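Local atomic coordinates of LEOA (Escherichia coli, PDB entry 4AUR), a protein that is a bacterial dynamin-like GTPase of enterotoxigenic E. coli, probably acting on membranes in connection with secretion of the heat-labile LT toxin. Residues Asp349-Phe354 with Ala501-Ile506; Asp357-Thr362 with Lys505-Pro510; Ala463-Lys468 with Leu496-Ala501. All coordinates share one frame; numbering follows the deposited sequence.

Contact 1: residues Asp349-Phe354 with Ala501-Ile506; sequences DDIRPF and ASLAKI
Ile-351 and Leu-503 mark the closest approach of the two backbones, with their CA atoms 9.6 Å apart, so helix 351-359 and helix 489-518, both of the dynamin-like helical domain, meet here through side chains alone. Leu-503 reaches across with its CD1 methyl, and that one methyl serves both partners. It lies 4.0 Å from Phe-354 CD2 and almost as near to CE2, so it sits by the CD2-CE2 bond, oblique to the ring. The Phe-354 and Leu-503 side chains run past each other in opposite directions. Phe-354 has CG opposite its own backbone N (chi1 174°), which carries the ring out from the helix toward Leu-503. Ile-351, one turn earlier, does not start out toward helix 489-518, but its CG2 methyl ends 4.4 Å from Leu-503 CD1, a looser touch than that of the ring. Helix 275-343 borders the same cluster, with Leu-343 against Leu-503 and Gln-342 against Phe-354, while Leu-346 just beyond it also touches the ring. On helix 351-359, Arg-352 is tied elsewhere, in a salt bridge to Asp-356 and hydrogen bonds to the carbonyls of Ala-470 and Pro-472. All three touching side chains are buried and apolar, and the two segments bury 101 Å² between them; the pairing therefore rests on the burial of apolar groups, without directional bonds across it.

Contact 2: residues Asp357-Thr362 with Lys505-Pro510; sequences DELGYT and KIIKEP
Leu-359 makes both contacts of this pair through one methyl, CD2. The closer is to Ile-507, whose CG1 lies 3.7 Å from Leu-359 CD2, and there the two side chains cross at about a right angle. Ile-506 adds a lighter touch, its CG2 methyl standing 4.3 Å from the same Leu-359 CD2. Ile-507 does not set out toward Leu-359, but with CG1 beside the backbone N (chi1 -79°), that methylene is what meets the leucine. The contact joins the last turn of helix 351-359, which widens into a pi-type turn at 357-359, to helix 489-518 within the dynamin-like helical domain. Just past Leu-359, Gly-360, with positive phi, is where the chain leaves helical geometry. Backbone hydrogen bonds between Leu-359 and Lys-369 and Leu-370, and between Gly-360 and Gly-367, tie Leu-359 and Gly-360 to residues at and just before the start of helix 368-408. Leu-370 and Val-366 also pack on the Leu-359 side chain, and Met-340 of helix 275-343 touches Ile-507. Farther out, Tyr-361 OH is hydrogen-bonded to the carbonyl O of Gly-471.

Contact 3: residues Ala463-Lys468 with Leu496-Ala501; sequences AGSIAK and LKEVKA
Ile-466 lays its side chain against Val-499; the two slide past each other in opposite directions, and both branches of each take part. The CG2 methyl of Ile-466 is 3.7 Å from Val-499 CG1, and its CG1 lies 3.8 Å from Val-499 CG2. The end of the isoleucine goes on to the helix backbone, where Ile-466 CD1 comes to 3.8 Å from the carbonyl O of Glu-498. The backbones are also near, the CA atoms of Ile-466 and Val-499 being 6.1 Å apart. Beside this apolar patch, Ser-465 OG and Glu-498 OE2 stand 3.6 Å apart, a polar approach too long to count as a hydrogen bond. Glu-498 gets there with CG set between its backbone N and carbonyl carbon (chi1 67°) and the chain extended beyond, which swings the carboxylate toward the 463-468 turn. Lys-468 NZ lies 6.3 Å from Glu-498 OE2; at that separation the opposite charges could attract only weakly, and Lys-468 NZ makes a salt bridge to Glu-495 and a hydrogen bond to Tyr-487 OH. The turn itself is a short, weakly bonded helix in which the carbonyl O of Ala-463 accepts from both Ile-466 N and Ala-467 N. Val-499 is buried and also meets Trp-469, whereas Glu-498 is exposed at the margin. Within the dynamin-like helical domain, helix 464-467 thus sits on one flank of the long helix 489-518, whose Lys-500 starts out away from it, its NZ hydrogen-bonded to the carbonyl O of Arg-344, just past the end of helix 275-343.

How the contacts relate
All three contacts dock on helix 489-518 within the dynamin-like helical domain, between about 69 and 81 Å from the centre of this elongated chain and on the same side of it. Along that helix contact 3 comes first, then contact 1, then contact 2. Contacts 1 and 2 also share helix 351-359 and have centres about 8 Å apart; they merge into one apolar cluster where Phe-354 packs on Leu-359 and Ile-507. Contact 3 has its centre about 8 Å from that of contact 1, which it meets through Ile-466 and Ser-502, and about 13 Å from that of contact 2. Its short turn, 463-468, lies later in sequence than 349-362, so segments from two well-separated parts of the chain pack on one helix toward one end of the mostly helical molecule.

Contact 1: residues Asp349-Phe354 with Ala501-Ile506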
ATOM      1  N   ASP A 349     -80.139 -25.922  -6.635  1.00 41.97           N
ATOM      2  CA  ASP A 349     -80.519 -24.516  -6.678  1.00 43.53           C
ATOM      3  C   ASP A 349     -79.289 -23.649  -6.407  1.00 40.33           C
ATOM      4  O   ASP A 349     -79.156 -22.553  -6.949  1.00 36.89           O
ATOM      5  CB  ASP A 349     -81.625 -24.210  -5.654  1.00 46.13           C
ATOM      6  CG  ASP A 349     -82.980 -24.785  -6.058  1.00 50.39           C
ATOM      7  OD1 ASP A 349     -83.414 -24.565  -7.213  1.00 48.99           O
ATOM      8  OD2 ASP A 349     -83.607 -25.462  -5.210  1.00 56.30           O
ATOM      9  N   ASP A 350     -78.384 -24.183  -5.594  1.00 36.29           N
ATOM     10  CA  ASP A 350     -77.224 -23.463  -5.128  1.00 35.65           C
ATOM     11  C   ASP A 350     -76.157 -23.226  -6.162  1.00 33.11           C
ATOM     12  O   ASP A 350     -75.231 -22.466  -5.905  1.00 31.53           O
ATOM     13  CB  ASP A 350     -76.565 -24.240  -4.009  1.00 37.38           C
ATOM     14  CG  ASP A 350     -77.441 -24.372  -2.806  1.00 38.69           C
ATOM     15  OD1 ASP A 350     -77.753 -23.337  -2.172  1.00 38.07           O
ATOM     16  OD2 ASP A 350     -77.804 -25.521  -2.502  1.00 42.13           O
ATOM     17  N   ILE A 351     -76.295 -23.868  -7.311  1.00 31.62           N
ATOM     18  CA  ILE A 351     -75.216 -24.021  -8.281  1.00 31.89           C
ATOM     19  C   ILE A 351     -74.901 -22.735  -8.993  1.00 30.82           C
ATOM     20  O   ILE A 351     -73.747 -22.356  -9.092  1.00 33.20           O
ATOM     21  CB  ILE A 351     -75.580 -25.071  -9.358  1.00 32.60           C
ATOM     22  CG1 ILE A 351     -75.737 -26.456  -8.748  1.00 34.46           C
ATOM     23  CG2 ILE A 351     -74.509 -25.173 -10.406  1.00 33.61           C
ATOM     24  CD1 ILE A 351     -74.452 -27.039  -8.192  1.00 35.68           C
ATOM     25  N   ARG A 352     -75.925 -22.078  -9.511  1.00 29.24           N
ATOM     26  CA  ARG A 352     -75.746 -20.864 -10.261  1.00 27.90           C
ATOM     27  C   ARG A 352     -75.168 -19.816  -9.350  1.00 27.37           C
ATOM     28  O   ARG A 352     -74.159 -19.215  -9.672  1.00 28.99           O
ATOM     29  CB  ARG A 352     -77.065 -20.423 -10.905  1.00 28.62           C
ATOM     30  CG  ARG A 352     -77.096 -19.021 -11.491  1.00 29.10           C
ATOM     31  CD  ARG A 352     -75.997 -18.729 -12.506  1.00 29.17           C
ATOM     32  NE  ARG A 352     -76.170 -17.354 -12.975  1.00 30.22           N
ATOM     33  CZ  ARG A 352     -76.936 -16.968 -13.999  1.00 29.60           C
ATOM     34  NH1 ARG A 352     -77.607 -17.847 -14.735  1.00 29.92           N
ATOM     35  NH2 ARG A 352     -77.017 -15.680 -14.300  1.00 29.62           N
ATOM     36  N   PRO A 353     -75.766 -19.601  -8.177  1.00 27.98           N
ATOM     37  CA  PRO A 353     -75.087 -18.620  -7.321  1.00 26.29           C
ATOM     38  C   PRO A 353     -73.611 -18.917  -7.174  1.00 24.89           C
ATOM     39  O   PRO A 353     -72.817 -17.996  -7.134  1.00 27.12           O
ATOM     40  CB  PRO A 353     -75.783 -18.777  -5.976  1.00 26.96           C
ATOM     41  CG  PRO A 353     -77.113 -19.332  -6.290  1.00 27.65           C
ATOM     42  CD  PRO A 353     -77.013 -20.094  -7.582  1.00 27.39           C
ATOM     43  N   PHE A 354     -73.254 -20.193  -7.096  1.00 24.49           N
ATOM     44  CA  PHE A 354     -71.882 -20.593  -6.883  1.00 25.32           C
ATOM     45  C   PHE A 354     -71.002 -20.234  -8.057  1.00 26.38           C
ATOM     46  O   PHE A 354     -69.976 -19.637  -7.865  1.00 28.38           O
ATOM     47  CB  PHE A 354     -71.773 -22.080  -6.610  1.00 25.92           C
ATOM     48  CG  PHE A 354     -70.350 -22.574  -6.527  1.00 25.96           C
ATOM     49  CD1 PHE A 354     -69.582 -22.317  -5.408  1.00 24.55           C
ATOM     50  CD2 PHE A 354     -69.784 -23.293  -7.574  1.00 25.46           C
ATOM     51  CE1 PHE A 354     -68.287 -22.774  -5.320  1.00 24.40           C
ATOM     52  CE2 PHE A 354     -68.476 -23.736  -7.497  1.00 26.37           C
ATOM     53  CZ  PHE A 354     -67.724 -23.476  -6.364  1.00 25.21           C
ATOM     54  N   ALA A 501     -69.026 -33.108 -10.444  1.00 44.59           N
ATOM     55  CA  ALA A 501     -67.857 -33.664 -11.076  1.00 44.19           C
ATOM     56  C   ALA A 501     -67.318 -32.650 -12.082  1.00 43.78           C
ATOM     57  O   ALA A 501     -66.099 -32.459 -12.209  1.00 37.80           O
ATOM     58  CB  ALA A 501     -68.224 -34.965 -11.761  1.00 45.26           C
ATOM     59  N   SER A 502     -68.247 -31.982 -12.769  1.00 44.27           N
ATOM     60  CA  SER A 502     -67.906 -31.009 -13.817  1.00 43.53           C
ATOM     61  C   SER A 502     -67.226 -29.758 -13.280  1.00 41.06           C
ATOM     62  O   SER A 502     -66.298 -29.223 -13.894  1.00 43.19           O
ATOM     63  CB  SER A 502     -69.150 -30.611 -14.599  1.00 41.85           C
ATOM     64  OG  SER A 502     -68.821 -29.850 -15.738  1.00 43.47           O
ATOM     65  N   LEU A 503     -67.669 -29.297 -12.130  1.00 37.84           N
ATOM     66  CA  LEU A 503     -67.128 -28.064 -11.609  1.00 38.62           C
ATOM     67  C   LEU A 503     -65.800 -28.293 -10.951  1.00 35.82           C
ATOM     68  O   LEU A 503     -64.910 -27.485 -11.086  1.00 38.86           O
ATOM     69  CB  LEU A 503     -68.106 -27.405 -10.641  1.00 40.13           C
ATOM     70  CG  LEU A 503     -69.394 -26.891 -11.295  1.00 37.61           C
ATOM     71  CD1 LEU A 503     -70.300 -26.303 -10.224  1.00 37.17           C
ATOM     72  CD2 LEU A 503     -69.104 -25.879 -12.391  1.00 36.69           C
ATOM     73  N   ALA A 504     -65.665 -29.394 -10.236  1.00 35.03           N
ATOM     74  CA  ALA A 504     -64.372 -29.789  -9.690  1.00 34.26           C
ATOM     75  C   ALA A 504     -63.274 -29.809 -10.748  1.00 34.62           C
ATOM     76  O   ALA A 504     -62.219 -29.282 -10.537  1.00 32.57           O
ATOM     77  CB  ALA A 504     -64.482 -31.148  -9.038  1.00 33.79           C
ATOM     78  N   LYS A 505     -63.540 -30.406 -11.898  1.00 39.05           N
ATOM     79  CA  LYS A 505     -62.511 -30.541 -12.913  1.00 41.88           C
ATOM     80  C   LYS A 505     -62.123 -29.130 -13.307  1.00 41.07           C
ATOM     81  O   LYS A 505     -60.951 -28.818 -13.458  1.00 41.35           O
ATOM     82  CB  LYS A 505     -63.018 -31.340 -14.134  1.00 48.19           C
ATOM     83  CG  LYS A 505     -62.091 -32.464 -14.613  1.00 54.39           C
ATOM     84  CD  LYS A 505     -62.314 -33.771 -13.823  1.00 58.88           C
ATOM     85  CE  LYS A 505     -61.096 -34.718 -13.793  1.00 58.79           C
ATOM     86  NZ  LYS A 505     -60.924 -35.559 -15.016  1.00 54.95           N
ATOM     87  N   ILE A 506     -63.120 -28.266 -13.443  1.00 40.50           N
ATOM     88  CA  ILE A 506     -62.875 -26.852 -13.742  1.00 40.05           C
ATOM     89  C   ILE A 506     -62.076 -26.131 -12.637  1.00 38.05           C
ATOM     90  O   ILE A 506     -61.177 -25.356 -12.916  1.00 36.43           O
ATOM     91  CB  ILE A 506     -64.206 -26.121 -13.989  1.00 39.96           C
ATOM     92  CG1 ILE A 506     -64.800 -26.611 -15.325  1.00 42.89           C
ATOM     93  CG2 ILE A 506     -63.995 -24.611 -13.988  1.00 40.49           C
ATOM     94  CD1 ILE A 506     -66.197 -26.122 -15.668  1.00 42.31           C
TER

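Contact 2: residues Asp357-Thr362 with Lys505-Pro510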
ATOM      1  N   ASP A 357     -70.484 -16.366  -8.346  1.00 29.68           N
ATOM      2  CA  ASP A 357     -69.901 -15.622  -7.255  1.00 30.12           C
ATOM      3  C   ASP A 357     -68.519 -16.114  -6.946  1.00 29.30           C
ATOM      4  O   ASP A 357     -67.724 -15.356  -6.415  1.00 31.40           O
ATOM      5  CB  ASP A 357     -70.821 -15.696  -6.026  1.00 32.24           C
ATOM      6  CG  ASP A 357     -72.132 -14.887  -6.219  1.00 31.37           C
ATOM      7  OD1 ASP A 357     -72.122 -13.901  -6.987  1.00 32.28           O
ATOM      8  OD2 ASP A 357     -73.166 -15.239  -5.616  1.00 30.51           O
ATOM      9  N   GLU A 358     -68.209 -17.349  -7.333  1.00 27.43           N
ATOM     10  CA  GLU A 358     -66.921 -17.925  -7.051  1.00 26.49           C
ATOM     11  C   GLU A 358     -66.029 -18.244  -8.239  1.00 28.00           C
ATOM     12  O   GLU A 358     -64.808 -18.151  -8.112  1.00 28.59           O
ATOM     13  CB  GLU A 358     -67.138 -19.151  -6.227  1.00 26.94           C
ATOM     14  CG  GLU A 358     -67.726 -18.828  -4.858  1.00 29.02           C
ATOM     15  CD  GLU A 358     -66.701 -18.212  -3.932  1.00 28.89           C
ATOM     16  OE1 GLU A 358     -65.675 -17.741  -4.433  1.00 29.29           O
ATOM     17  OE2 GLU A 358     -66.899 -18.213  -2.706  1.00 32.66           O
ATOM     18  N   LEU A 359     -66.631 -18.560  -9.387  1.00 28.66           N
ATOM     19  CA  LEU A 359     -65.940 -18.995 -10.596  1.00 26.99           C
ATOM     20  C   LEU A 359     -66.023 -18.027 -11.750  1.00 26.05           C
ATOM     21  O   LEU A 359     -65.051 -17.815 -12.466  1.00 26.87           O
ATOM     22  CB  LEU A 359     -66.592 -20.285 -11.074  1.00 28.85           C
ATOM     23  CG  LEU A 359     -66.301 -21.550 -10.257  1.00 29.96           C
ATOM     24  CD1 LEU A 359     -67.339 -22.645 -10.456  1.00 29.87           C
ATOM     25  CD2 LEU A 359     -64.951 -22.084 -10.668  1.00 30.94           C
ATOM     26  N   GLY A 360     -67.211 -17.495 -11.985  1.00 26.43           N
ATOM     27  CA  GLY A 360     -67.444 -16.543 -13.069  1.00 25.63           C
ATOM     28  C   GLY A 360     -68.215 -17.258 -14.139  1.00 27.10           C
ATOM     29  O   GLY A 360     -67.872 -18.361 -14.455  1.00 27.61           O
ATOM     30  N   TYR A 361     -69.262 -16.650 -14.700  1.00 30.07           N
ATOM     31  CA  TYR A 361     -70.090 -17.350 -15.687  1.00 30.68           C
ATOM     32  C   TYR A 361     -70.536 -16.406 -16.790  1.00 30.80           C
ATOM     33  O   TYR A 361     -71.285 -15.488 -16.537  1.00 33.89           O
ATOM     34  CB  TYR A 361     -71.280 -18.013 -14.977  1.00 31.03           C
ATOM     35  CG  TYR A 361     -72.269 -18.729 -15.877  1.00 31.61           C
ATOM     36  CD1 TYR A 361     -71.852 -19.493 -16.972  1.00 32.55           C
ATOM     37  CD2 TYR A 361     -73.615 -18.671 -15.606  1.00 32.25           C
ATOM     38  CE1 TYR A 361     -72.759 -20.143 -17.787  1.00 32.33           C
ATOM     39  CE2 TYR A 361     -74.529 -19.312 -16.405  1.00 33.00           C
ATOM     40  CZ  TYR A 361     -74.103 -20.044 -17.493  1.00 35.08           C
ATOM     41  OH  TYR A 361     -75.061 -20.668 -18.275  1.00 39.72           O
ATOM     42  N   THR A 362     -70.074 -16.663 -18.011  1.00 31.67           N
ATOM     43  CA  THR A 362     -70.147 -15.722 -19.132  1.00 35.53           C
ATOM     44  C   THR A 362     -70.549 -16.481 -20.422  1.00 37.43           C
ATOM     45  O   THR A 362     -70.568 -17.713 -20.425  1.00 40.92           O
ATOM     46  CB  THR A 362     -68.768 -15.040 -19.308  1.00 38.34           C
ATOM     47  OG1 THR A 362     -68.411 -14.349 -18.110  1.00 40.87           O
ATOM     48  CG2 THR A 362     -68.781 -14.023 -20.404  1.00 42.25           C
ATOM     49  N   LYS A 505     -63.540 -30.406 -11.898  1.00 39.05           N
ATOM     50  CA  LYS A 505     -62.511 -30.541 -12.913  1.00 41.88           C
ATOM     51  C   LYS A 505     -62.123 -29.130 -13.307  1.00 41.07           C
ATOM     52  O   LYS A 505     -60.951 -28.818 -13.458  1.00 41.35           O
ATOM     53  CB  LYS A 505     -63.018 -31.340 -14.134  1.00 48.19           C
ATOM     54  CG  LYS A 505     -62.091 -32.464 -14.613  1.00 54.39           C
ATOM     55  CD  LYS A 505     -62.314 -33.771 -13.823  1.00 58.88           C
ATOM     56  CE  LYS A 505     -61.096 -34.718 -13.793  1.00 58.79           C
ATOM     57  NZ  LYS A 505     -60.924 -35.559 -15.016  1.00 54.95           N
ATOM     58  N   ILE A 506     -63.120 -28.266 -13.443  1.00 40.50           N
ATOM     59  CA  ILE A 506     -62.875 -26.852 -13.742  1.00 40.05           C
ATOM     60  C   ILE A 506     -62.076 -26.131 -12.637  1.00 38.05           C
ATOM     61  O   ILE A 506     -61.177 -25.356 -12.916  1.00 36.43           O
ATOM     62  CB  ILE A 506     -64.206 -26.121 -13.989  1.00 39.96           C
ATOM     63  CG1 ILE A 506     -64.800 -26.611 -15.325  1.00 42.89           C
ATOM     64  CG2 ILE A 506     -63.995 -24.611 -13.988  1.00 40.49           C
ATOM     65  CD1 ILE A 506     -66.197 -26.122 -15.668  1.00 42.31           C
ATOM     66  N   ILE A 507     -62.427 -26.389 -11.386  1.00 35.50           N
ATOM     67  CA  ILE A 507     -61.794 -25.747 -10.255  1.00 32.66           C
ATOM     68  C   ILE A 507     -60.343 -26.178 -10.116  1.00 33.75           C
ATOM     69  O   ILE A 507     -59.464 -25.357  -9.913  1.00 31.71           O
ATOM     70  CB  ILE A 507     -62.580 -26.059  -8.979  1.00 30.76           C
ATOM     71  CG1 ILE A 507     -63.801 -25.152  -8.921  1.00 30.04           C
ATOM     72  CG2 ILE A 507     -61.728 -25.840  -7.748  1.00 31.31           C
ATOM     73  CD1 ILE A 507     -64.777 -25.484  -7.824  1.00 30.38           C
ATOM     74  N   LYS A 508     -60.104 -27.475 -10.236  1.00 35.11           N
ATOM     75  CA  LYS A 508     -58.791 -28.034 -10.038  1.00 35.85           C
ATOM     76  C   LYS A 508     -57.833 -27.652 -11.136  1.00 35.97           C
ATOM     77  O   LYS A 508     -56.697 -27.346 -10.865  1.00 35.94           O
ATOM     78  CB  LYS A 508     -58.870 -29.553  -9.964  1.00 39.75           C
ATOM     79  CG  LYS A 508     -59.465 -30.052  -8.667  1.00 44.40           C
ATOM     80  CD  LYS A 508     -59.517 -31.572  -8.580  1.00 48.46           C
ATOM     81  CE  LYS A 508     -59.703 -31.983  -7.116  1.00 54.25           C
ATOM     82  NZ  LYS A 508     -60.380 -33.299  -6.918  1.00 54.80           N
ATOM     83  N   GLU A 509     -58.277 -27.679 -12.379  1.00 37.47           N
ATOM     84  CA  GLU A 509     -57.352 -27.563 -13.494  1.00 41.26           C
ATOM     85  C   GLU A 509     -56.320 -26.452 -13.296  1.00 40.71           C
ATOM     86  O   GLU A 509     -55.124 -26.722 -13.311  1.00 44.44           O
ATOM     87  CB  GLU A 509     -58.103 -27.401 -14.818  1.00 49.66           C
ATOM     88  CG  GLU A 509     -57.267 -26.942 -16.012  1.00 58.73           C
ATOM     89  CD  GLU A 509     -58.009 -27.075 -17.351  1.00 70.95           C
ATOM     90  OE1 GLU A 509     -59.260 -26.868 -17.396  1.00 71.07           O
ATOM     91  OE2 GLU A 509     -57.332 -27.385 -18.368  1.00 74.21           O
ATOM     92  N   PRO A 510     -56.763 -25.204 -13.101  1.00 35.43           N
ATOM     93  CA  PRO A 510     -55.792 -24.125 -13.069  1.00 34.35           C
ATOM     94  C   PRO A 510     -54.729 -24.218 -11.972  1.00 35.62           C
ATOM     95  O   PRO A 510     -53.613 -23.694 -12.139  1.00 35.54           O
ATOM     96  CB  PRO A 510     -56.655 -22.879 -12.888  1.00 35.97           C
ATOM     97  CG  PRO A 510     -58.019 -23.364 -12.542  1.00 36.28           C
ATOM     98  CD  PRO A 510     -58.133 -24.694 -13.184  1.00 36.30           C
TER

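Contact 3: residues Ala463-Lys468 with Leu496-Ala501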
ATOM      1  N   ALA A 463     -70.937 -28.054 -20.584  1.00 64.95           N
ATOM      2  CA  ALA A 463     -71.651 -29.044 -21.373  1.00 70.77           C
ATOM      3  C   ALA A 463     -73.114 -28.624 -21.494  1.00 76.22           C
ATOM      4  O   ALA A 463     -73.671 -28.048 -20.553  1.00 80.24           O
ATOM      5  CB  ALA A 463     -71.543 -30.414 -20.726  1.00 70.69           C
ATOM      6  N   GLY A 464     -73.727 -28.885 -22.650  1.00 80.57           N
ATOM      7  CA  GLY A 464     -75.159 -28.612 -22.835  1.00 80.89           C
ATOM      8  C   GLY A 464     -76.001 -29.203 -21.704  1.00 78.85           C
ATOM      9  O   GLY A 464     -76.894 -28.541 -21.166  1.00 76.50           O
ATOM     10  N   SER A 465     -75.689 -30.450 -21.344  1.00 75.96           N
ATOM     11  CA  SER A 465     -76.342 -31.168 -20.240  1.00 74.43           C
ATOM     12  C   SER A 465     -76.277 -30.422 -18.912  1.00 68.86           C
ATOM     13  O   SER A 465     -77.207 -30.502 -18.115  1.00 66.41           O
ATOM     14  CB  SER A 465     -75.700 -32.559 -20.066  1.00 78.41           C
ATOM     15  OG  SER A 465     -76.139 -33.205 -18.878  1.00 76.18           O
ATOM     16  N   ILE A 466     -75.174 -29.716 -18.680  1.00 65.77           N
ATOM     17  CA  ILE A 466     -74.945 -28.992 -17.425  1.00 64.16           C
ATOM     18  C   ILE A 466     -75.333 -27.504 -17.536  1.00 61.02           C
ATOM     19  O   ILE A 466     -75.559 -26.829 -16.531  1.00 58.67           O
ATOM     20  CB  ILE A 466     -73.481 -29.190 -16.971  1.00 66.16           C
ATOM     21  CG1 ILE A 466     -73.218 -30.694 -16.758  1.00 67.82           C
ATOM     22  CG2 ILE A 466     -73.188 -28.420 -15.691  1.00 66.05           C
ATOM     23  CD1 ILE A 466     -71.760 -31.100 -16.727  1.00 66.71           C
ATOM     24  N   ALA A 467     -75.454 -27.007 -18.761  1.00 59.01           N
ATOM     25  CA  ALA A 467     -75.882 -25.635 -18.995  1.00 62.54           C
ATOM     26  C   ALA A 467     -77.336 -25.363 -18.583  1.00 61.45           C
ATOM     27  O   ALA A 467     -77.706 -24.211 -18.343  1.00 60.44           O
ATOM     28  CB  ALA A 467     -75.688 -25.281 -20.461  1.00 68.30           C
ATOM     29  N   LYS A 468     -78.155 -26.413 -18.522  1.00 60.48           N
ATOM     30  CA  LYS A 468     -79.593 -26.280 -18.228  1.00 57.18           C
ATOM     31  C   LYS A 468     -79.903 -26.098 -16.743  1.00 53.54           C
ATOM     32  O   LYS A 468     -81.018 -25.719 -16.395  1.00 50.10           O
ATOM     33  CB  LYS A 468     -80.352 -27.503 -18.748  1.00 60.68           C
ATOM     34  CG  LYS A 468     -80.119 -28.773 -17.932  1.00 64.47           C
ATOM     35  CD  LYS A 468     -80.325 -30.021 -18.778  1.00 68.78           C
ATOM     36  CE  LYS A 468     -80.268 -31.289 -17.940  1.00 70.75           C
ATOM     37  NZ  LYS A 468     -80.045 -32.491 -18.794  1.00 73.76           N
ATOM     38  N   LEU A 496     -77.137 -34.086 -10.284  1.00 56.73           N
ATOM     39  CA  LEU A 496     -76.286 -33.265  -9.415  1.00 56.77           C
ATOM     40  C   LEU A 496     -74.837 -33.775  -9.352  1.00 59.37           C
ATOM     41  O   LEU A 496     -73.903 -32.990  -9.445  1.00 59.97           O
ATOM     42  CB  LEU A 496     -76.872 -33.203  -7.995  1.00 53.34           C
ATOM     43  CG  LEU A 496     -76.196 -32.378  -6.891  1.00 49.18           C
ATOM     44  CD1 LEU A 496     -76.215 -30.890  -7.186  1.00 49.68           C
ATOM     45  CD2 LEU A 496     -76.887 -32.625  -5.560  1.00 50.34           C
ATOM     46  N   LYS A 497     -74.652 -35.081  -9.200  1.00 62.80           N
ATOM     47  CA  LYS A 497     -73.306 -35.637  -9.044  1.00 66.13           C
ATOM     48  C   LYS A 497     -72.415 -35.346 -10.248  1.00 64.18           C
ATOM     49  O   LYS A 497     -71.249 -35.007 -10.086  1.00 64.47           O
ATOM     50  CB  LYS A 497     -73.361 -37.150  -8.815  1.00 71.83           C
ATOM     51  CG  LYS A 497     -72.070 -37.765  -8.286  1.00 76.04           C
ATOM     52  CD  LYS A 497     -71.609 -37.145  -6.966  1.00 81.17           C
ATOM     53  CE  LYS A 497     -72.717 -37.105  -5.913  1.00 82.91           C
ATOM     54  NZ  LYS A 497     -72.222 -36.704  -4.563  1.00 82.09           N
ATOM     55  N   GLU A 498     -72.960 -35.476 -11.449  1.00 62.55           N
ATOM     56  CA  GLU A 498     -72.157 -35.286 -12.645  1.00 65.97           C
ATOM     57  C   GLU A 498     -71.934 -33.805 -12.959  1.00 60.26           C
ATOM     58  O   GLU A 498     -71.082 -33.462 -13.772  1.00 61.16           O
ATOM     59  CB  GLU A 498     -72.747 -36.056 -13.847  1.00 73.54           C
ATOM     60  CG  GLU A 498     -74.097 -35.580 -14.378  1.00 78.46           C
ATOM     61  CD  GLU A 498     -74.584 -36.396 -15.586  1.00 85.68           C
ATOM     62  OE1 GLU A 498     -74.401 -37.638 -15.585  1.00 84.66           O
ATOM     63  OE2 GLU A 498     -75.157 -35.798 -16.535  1.00 76.21           O
ATOM     64  N   VAL A 499     -72.690 -32.927 -12.320  1.00 54.20           N
ATOM     65  CA  VAL A 499     -72.479 -31.489 -12.483  1.00 50.08           C
ATOM     66  C   VAL A 499     -71.372 -31.030 -11.546  1.00 47.25           C
ATOM     67  O   VAL A 499     -70.555 -30.188 -11.898  1.00 47.66           O
ATOM     68  CB  VAL A 499     -73.772 -30.699 -12.197  1.00 50.03           C
ATOM     69  CG1 VAL A 499     -73.499 -29.198 -12.089  1.00 49.05           C
ATOM     70  CG2 VAL A 499     -74.811 -30.998 -13.268  1.00 51.10           C
ATOM     71  N   LYS A 500     -71.355 -31.584 -10.343  1.00 42.78           N
ATOM     72  CA  LYS A 500     -70.282 -31.323  -9.409  1.00 40.58           C
ATOM     73  C   LYS A 500     -68.973 -31.915  -9.902  1.00 41.22           C
ATOM     74  O   LYS A 500     -67.931 -31.298  -9.828  1.00 44.32           O
ATOM     75  CB  LYS A 500     -70.643 -31.860  -8.045  1.00 37.63           C
ATOM     76  CG  LYS A 500     -71.768 -31.063  -7.422  1.00 36.22           C
ATOM     77  CD  LYS A 500     -72.191 -31.699  -6.128  1.00 37.10           C
ATOM     78  CE  LYS A 500     -72.796 -30.695  -5.170  1.00 37.29           C
ATOM     79  NZ  LYS A 500     -73.080 -31.352  -3.860  1.00 37.27           N
ATOM     80  N   ALA A 501     -69.026 -33.108 -10.444  1.00 44.59           N
ATOM     81  CA  ALA A 501     -67.857 -33.664 -11.076  1.00 44.19           C
ATOM     82  C   ALA A 501     -67.318 -32.650 -12.082  1.00 43.78           C
ATOM     83  O   ALA A 501     -66.099 -32.459 -12.209  1.00 37.80           O
ATOM     84  CB  ALA A 501     -68.224 -34.965 -11.761  1.00 45.26           C
TER